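Side-chain contacts in T CELL surface glycoprotein CD4 (Rattus norvegicus, PDB 1CID), which serves as a T-cell surface glycoprotein of the immunoglobulin superfamily, a co-receptor that probably recognises class II MHC molecules during antigen recognition: residues 15-20 against 87-92; 134-139 against 172-177. All coordinates share one frame; numbering follows the deposited sequence.

Interaction 1. Residues 15-20 against 87-92; sequences FSFPLN and GNLTLT
Between the two sheets of an immunoglobulin-like domain, the apolar filling includes the pairs Phe-17 with Leu-89 and Leu-19 with Leu-91. Phe-17 and Leu-89 approach each other from opposite directions, and methyl CD2 of Leu-89 sits 4.1 Å from the centroid of the Phe-17 ring. It lies only 3° from the ring normal, so this is a CH-pi contact over the centre of one face. The second methyl, CD1 of Leu-89, reaches CE2 of Phe-17 at 4.1 Å, so both branches of the leucine fork engage the same ring. The Phe-17 ring gets there with CG anti to the carbonyl carbon (chi1 -52°), whereas Leu-89 sends CG opposite its own backbone N (chi1 162°). Side chains meeting between two facing sheets make up the core of a beta sandwich: strand 85-92 belongs to one sheet, while strand 13-16 pairs with 73-76 in the other, and Phe-17, just past its end, bonds Leu-72 through the backbone. The CA atoms of Phe-17 and Leu-89 are 9.4 Å apart, a spacing bridged by side chains alone. Leu-74 also touches Phe-17, and Phe-46 packs on both Leu-89 and Leu-91. Further along, CD1 of Leu-19 meets CD2 of Leu-91 methyl to methyl at 4.4 Å.

Interaction 2. Residues 134-139 against 172-177; sequences KQENQE and DSKIQV
Glu-136 and Lys-174 form a salt bridge on the outer surface of the C-terminal immunoglobulin-like domain of this fragment, beside a four-stranded antiparallel sheet, Glu-136 just past the end of strand 129-135 and Lys-174 on the edge strand 168-176. In that sheet strand 158-165 runs between 129-135 and 168-176, so the two charged chains reach across an intervening strand. From CB, the Glu-136 chain places CG anti to the backbone N (chi1 -153°) and stays extended beyond it, which carries the carboxylate out toward Lys-174. CD of Glu-136 comes to 3.8 Å of NZ of Lys-174. OE2 of Glu-136 finishes the approach, accepting the hydrogen bond from NZ of Lys-174 at 3.1 Å. Lys-174 arrives by a bent route, turning at chi2 and again at chi4, and the two side chains meet at a slant. Beneath them Val-158 touches Glu-136 and Gln-160 touches Lys-174, so the middle strand underlies both partners. With an alanine at Glu-136 the carboxylate is gone, which would probably leave the Lys-174 ammonium without this mate and its bent chain less restrained. At this exposed place the charge pair is probably partly screened by solvent. The ammonium nitrogen NZ of Lys-174 meets OE2 of Glu-136 from above the carboxylate plane, 53° out of it.

The two interactions follow one another along the chain, 15-20 with 87-92 closing before 134-139 with 172-177 opens. Their centres are 36 Å apart and their nearest atoms about 16 Å, on opposite sides of the chain's centre. Each belongs to a different immunoglobulin-like domain of this two-domain fragment. Strand 97-110 is the link: it pairs with 85-92 of interaction 1 and with 116-122, and its later part touches Ser-173 and Ile-175 of interaction 2. One continuous strand thus passes between the domains, consistent with a junction lacking a long flexible linker. Together they contrast a buried apolar contact between sheets with a surface charge pair at the margin of one sheet, reaching over its strand 158-165.

Interaction 1. Residues 15-20 against 87-92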
loop_
_atom_site.group_PDB
_atom_site.type_symbol
_atom_site.label_atom_id
_atom_site.label_comp_id
_atom_site.label_asym_id
_atom_site.label_seq_id
_atom_site.Cartn_x
_atom_site.Cartn_y
_atom_site.Cartn_z
ATOM N N PHE A 15 7.978 -1.880 -2.974
ATOM C CA PHE A 15 8.848 -1.065 -2.070
ATOM C C PHE A 15 10.289 -1.198 -2.528
ATOM O O PHE A 15 10.516 -2.237 -3.153
ATOM C CB PHE A 15 8.559 -1.466 -0.642
ATOM C CG PHE A 15 7.144 -1.408 -0.167
ATOM C CD1 PHE A 15 6.279 -2.456 -0.347
ATOM C CD2 PHE A 15 6.660 -0.256 0.445
ATOM C CE1 PHE A 15 4.957 -2.455 0.070
ATOM C CE2 PHE A 15 5.348 -0.151 0.904
ATOM C CZ PHE A 15 4.514 -1.296 0.695
ATOM N N SER A 16 11.212 -0.291 -2.373
ATOM C CA SER A 16 12.608 -0.562 -2.861
ATOM C C SER A 16 13.492 -0.222 -1.684
ATOM O O SER A 16 13.238 0.863 -1.078
ATOM C CB SER A 16 12.828 0.116 -4.172
ATOM O OG SER A 16 14.080 -0.185 -4.735
ATOM N N PHE A 17 14.445 -1.036 -1.267
ATOM C CA PHE A 17 15.279 -0.741 -0.035
ATOM C C PHE A 17 16.701 -0.734 -0.543
ATOM O O PHE A 17 17.267 -1.761 -0.941
ATOM C CB PHE A 17 14.945 -1.743 0.945
ATOM C CG PHE A 17 13.547 -2.038 1.328
ATOM C CD1 PHE A 17 12.915 -1.240 2.275
ATOM C CD2 PHE A 17 12.915 -3.178 0.820
ATOM C CE1 PHE A 17 11.628 -1.555 2.727
ATOM C CE2 PHE A 17 11.656 -3.563 1.266
ATOM C CZ PHE A 17 11.048 -2.720 2.222
ATOM N N PRO A 18 17.167 0.490 -0.510
ATOM C CA PRO A 18 18.423 0.725 -1.210
ATOM C C PRO A 18 19.735 0.981 -0.561
ATOM O O PRO A 18 20.673 1.475 -1.234
ATOM C CB PRO A 18 17.917 1.963 -1.981
ATOM C CG PRO A 18 16.908 2.634 -1.086
ATOM C CD PRO A 18 16.448 1.675 -0.040
ATOM N N LEU A 19 19.751 0.591 0.669
ATOM C CA LEU A 19 20.799 0.749 1.650
ATOM C C LEU A 19 22.101 -0.042 1.543
ATOM O O LEU A 19 22.155 -1.259 1.341
ATOM C CB LEU A 19 20.044 0.515 2.997
ATOM C CG LEU A 19 18.702 -0.224 2.927
ATOM C CD1 LEU A 19 18.945 -1.723 2.679
ATOM C CD2 LEU A 19 17.829 0.029 4.152
ATOM N N ASN A 20 23.154 0.744 1.701
ATOM C CA ASN A 20 24.596 0.596 1.793
ATOM C C ASN A 20 25.206 -0.645 1.150
ATOM O O ASN A 20 26.102 -1.287 1.750
ATOM C CB ASN A 20 24.915 0.631 3.318
ATOM C CG ASN A 20 24.198 -0.349 4.233
ATOM O OD1 ASN A 20 23.371 0.018 5.106
ATOM N ND2 ASN A 20 24.447 -1.668 4.197
ATOM N N GLY A 87 4.160 -3.190 7.985
ATOM C CA GLY A 87 5.010 -4.248 8.534
ATOM C C GLY A 87 6.433 -3.821 8.627
ATOM O O GLY A 87 6.655 -2.767 8.031
ATOM N N ASN A 88 7.294 -4.561 9.282
ATOM C CA ASN A 88 8.703 -4.038 9.368
ATOM C C ASN A 88 9.609 -4.975 8.605
ATOM O O ASN A 88 9.384 -6.164 8.534
ATOM C CB ASN A 88 8.900 -3.920 10.849
ATOM C CG ASN A 88 8.097 -3.025 11.766
ATOM O OD1 ASN A 88 8.701 -1.947 12.093
ATOM N ND2 ASN A 88 6.869 -3.402 12.237
ATOM N N LEU A 89 10.639 -4.554 7.977
ATOM C CA LEU A 89 11.581 -5.342 7.232
ATOM C C LEU A 89 12.866 -5.158 8.057
ATOM O O LEU A 89 13.529 -4.109 7.984
ATOM C CB LEU A 89 11.676 -4.948 5.772
ATOM C CG LEU A 89 12.987 -5.505 5.215
ATOM C CD1 LEU A 89 12.753 -6.364 4.002
ATOM C CD2 LEU A 89 13.946 -4.407 4.892
ATOM N N THR A 90 13.152 -6.224 8.802
ATOM C CA THR A 90 14.305 -6.408 9.729
ATOM C C THR A 90 15.444 -6.954 8.914
ATOM O O THR A 90 15.274 -7.887 8.104
ATOM C CB THR A 90 13.909 -7.336 10.924
ATOM O OG1 THR A 90 12.564 -7.981 10.777
ATOM C CG2 THR A 90 13.915 -6.533 12.231
ATOM N N LEU A 91 16.559 -6.344 9.041
ATOM C CA LEU A 91 17.752 -6.826 8.284
ATOM C C LEU A 91 18.772 -7.157 9.410
ATOM O O LEU A 91 18.912 -6.519 10.513
ATOM C CB LEU A 91 18.144 -5.855 7.235
ATOM C CG LEU A 91 17.817 -5.653 5.799
ATOM C CD1 LEU A 91 16.947 -6.775 5.280
ATOM C CD2 LEU A 91 17.021 -4.341 5.654
ATOM N N THR A 92 19.522 -8.219 9.086
ATOM C CA THR A 92 20.497 -8.681 10.073
ATOM C C THR A 92 21.941 -8.889 9.633
ATOM O O THR A 92 22.465 -9.325 8.610
ATOM C CB THR A 92 19.957 -9.982 10.792
ATOM O OG1 THR A 92 18.517 -9.898 11.076
ATOM C CG2 THR A 92 20.741 -10.264 12.083
#

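Interaction 2. Residues 134-139 against 172-177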
loop_
_atom_site.group_PDB
_atom_site.type_symbol
_atom_site.label_atom_id
_atom_site.label_comp_id
_atom_site.label_asym_id
_atom_site.label_seq_id
_atom_site.Cartn_x
_atom_site.Cartn_y
_atom_site.Cartn_z
ATOM N N LYS A 134 -15.040 14.202 -6.553
ATOM C CA LYS A 134 -15.077 15.263 -7.488
ATOM C C LYS A 134 -15.494 14.755 -8.876
ATOM O O LYS A 134 -15.436 13.551 -9.166
ATOM C CB LYS A 134 -13.676 15.608 -7.867
ATOM C CG LYS A 134 -13.037 16.889 -7.398
ATOM C CD LYS A 134 -12.179 16.950 -8.656
ATOM C CE LYS A 134 -10.902 17.560 -8.325
ATOM N NZ LYS A 134 -10.742 18.751 -7.432
ATOM N N GLN A 135 -15.854 15.721 -9.713
ATOM C CA GLN A 135 -16.257 15.309 -11.097
ATOM C C GLN A 135 -14.939 15.391 -11.847
ATOM O O GLN A 135 -14.229 16.328 -11.439
ATOM C CB GLN A 135 -17.353 16.164 -11.686
ATOM C CG GLN A 135 -18.557 15.356 -12.137
ATOM C CD GLN A 135 -19.808 16.152 -11.942
ATOM O OE1 GLN A 135 -19.836 17.083 -11.119
ATOM N NE2 GLN A 135 -20.783 15.741 -12.737
ATOM N N GLU A 136 -14.616 14.571 -12.805
ATOM C CA GLU A 136 -13.336 14.651 -13.420
ATOM C C GLU A 136 -12.622 15.990 -13.358
ATOM O O GLU A 136 -11.504 15.863 -12.738
ATOM C CB GLU A 136 -13.192 14.331 -14.887
ATOM C CG GLU A 136 -11.739 13.834 -15.159
ATOM C CD GLU A 136 -11.660 13.140 -16.485
ATOM O OE1 GLU A 136 -12.708 12.934 -17.097
ATOM O OE2 GLU A 136 -10.506 12.846 -16.874
ATOM N N ASN A 137 -13.091 17.081 -13.925
ATOM C CA ASN A 137 -12.176 18.283 -13.837
ATOM C C ASN A 137 -12.595 19.527 -13.062
ATOM O O ASN A 137 -11.982 20.607 -13.036
ATOM C CB ASN A 137 -11.912 18.745 -15.255
ATOM C CG ASN A 137 -10.674 18.303 -15.966
ATOM O OD1 ASN A 137 -9.607 18.233 -15.341
ATOM N ND2 ASN A 137 -10.837 18.010 -17.267
ATOM N N GLN A 138 -13.728 19.435 -12.454
ATOM C CA GLN A 138 -14.519 20.318 -11.650
ATOM C C GLN A 138 -14.003 20.283 -10.219
ATOM O O GLN A 138 -12.832 19.925 -10.031
ATOM C CB GLN A 138 -15.998 19.995 -11.830
ATOM C CG GLN A 138 -16.515 20.264 -13.254
ATOM C CD GLN A 138 -17.919 19.728 -13.391
ATOM O OE1 GLN A 138 -18.163 18.922 -14.281
ATOM N NE2 GLN A 138 -18.804 20.180 -12.486
ATOM N N GLU A 139 -14.782 20.722 -9.263
ATOM C CA GLU A 139 -14.451 20.913 -7.867
ATOM C C GLU A 139 -14.919 19.894 -6.887
ATOM O O GLU A 139 -15.768 19.055 -7.280
ATOM C CB GLU A 139 -15.004 22.305 -7.482
ATOM C CG GLU A 139 -13.983 23.358 -7.943
ATOM C CD GLU A 139 -12.603 23.304 -7.338
ATOM O OE1 GLU A 139 -12.392 22.623 -6.275
ATOM O OE2 GLU A 139 -11.692 23.923 -7.891
ATOM N N ASP A 172 -5.098 9.357 -6.145
ATOM C CA ASP A 172 -6.411 9.484 -6.793
ATOM C C ASP A 172 -6.750 8.249 -7.637
ATOM O O ASP A 172 -5.916 7.496 -8.054
ATOM C CB ASP A 172 -6.553 10.655 -7.737
ATOM C CG ASP A 172 -5.773 10.590 -9.027
ATOM O OD1 ASP A 172 -4.598 11.056 -9.186
ATOM O OD2 ASP A 172 -6.438 10.079 -9.959
ATOM N N SER A 173 -7.976 8.118 -7.981
ATOM C CA SER A 173 -8.499 7.047 -8.799
ATOM C C SER A 173 -9.801 7.494 -9.495
ATOM O O SER A 173 -10.622 8.188 -8.824
ATOM C CB SER A 173 -8.704 6.055 -7.678
ATOM O OG SER A 173 -8.811 4.796 -8.305
ATOM N N LYS A 174 -10.004 7.173 -10.783
ATOM C CA LYS A 174 -11.124 7.492 -11.585
ATOM C C LYS A 174 -11.932 6.230 -11.939
ATOM O O LYS A 174 -11.471 5.117 -12.127
ATOM C CB LYS A 174 -10.894 7.926 -13.015
ATOM C CG LYS A 174 -9.647 8.706 -13.369
ATOM C CD LYS A 174 -9.836 10.153 -13.014
ATOM C CE LYS A 174 -8.722 10.935 -13.676
ATOM N NZ LYS A 174 -8.943 10.779 -15.142
ATOM N N ILE A 175 -13.161 6.615 -12.111
ATOM C CA ILE A 175 -14.323 5.859 -12.503
ATOM C C ILE A 175 -15.259 6.721 -13.403
ATOM O O ILE A 175 -15.550 7.949 -13.271
ATOM C CB ILE A 175 -14.984 5.376 -11.186
ATOM C CG1 ILE A 175 -16.018 4.310 -11.685
ATOM C CG2 ILE A 175 -15.553 6.510 -10.306
ATOM C CD1 ILE A 175 -16.633 3.570 -10.453
ATOM N N GLN A 176 -15.695 5.948 -14.402
ATOM C CA GLN A 176 -16.687 6.404 -15.378
ATOM C C GLN A 176 -17.997 5.840 -14.767
ATOM O O GLN A 176 -18.256 4.600 -14.567
ATOM C CB GLN A 176 -16.447 6.008 -16.813
ATOM C CG GLN A 176 -17.706 5.774 -17.592
ATOM C CD GLN A 176 -17.749 5.481 -19.035
ATOM O OE1 GLN A 176 -17.687 4.367 -19.516
ATOM N NE2 GLN A 176 -17.940 6.570 -19.776
ATOM N N VAL A 177 -18.874 6.788 -14.472
ATOM C CA VAL A 177 -20.226 6.431 -13.949
ATOM C C VAL A 177 -21.118 6.472 -15.202
ATOM O O VAL A 177 -21.959 5.680 -14.729
ATOM C CB VAL A 177 -20.672 7.412 -12.862
ATOM C CG1 VAL A 177 -21.981 6.996 -12.228
ATOM C CG2 VAL A 177 -19.605 7.651 -11.802
ATOM O OXT VAL A 177 -21.148 6.036 -16.456
#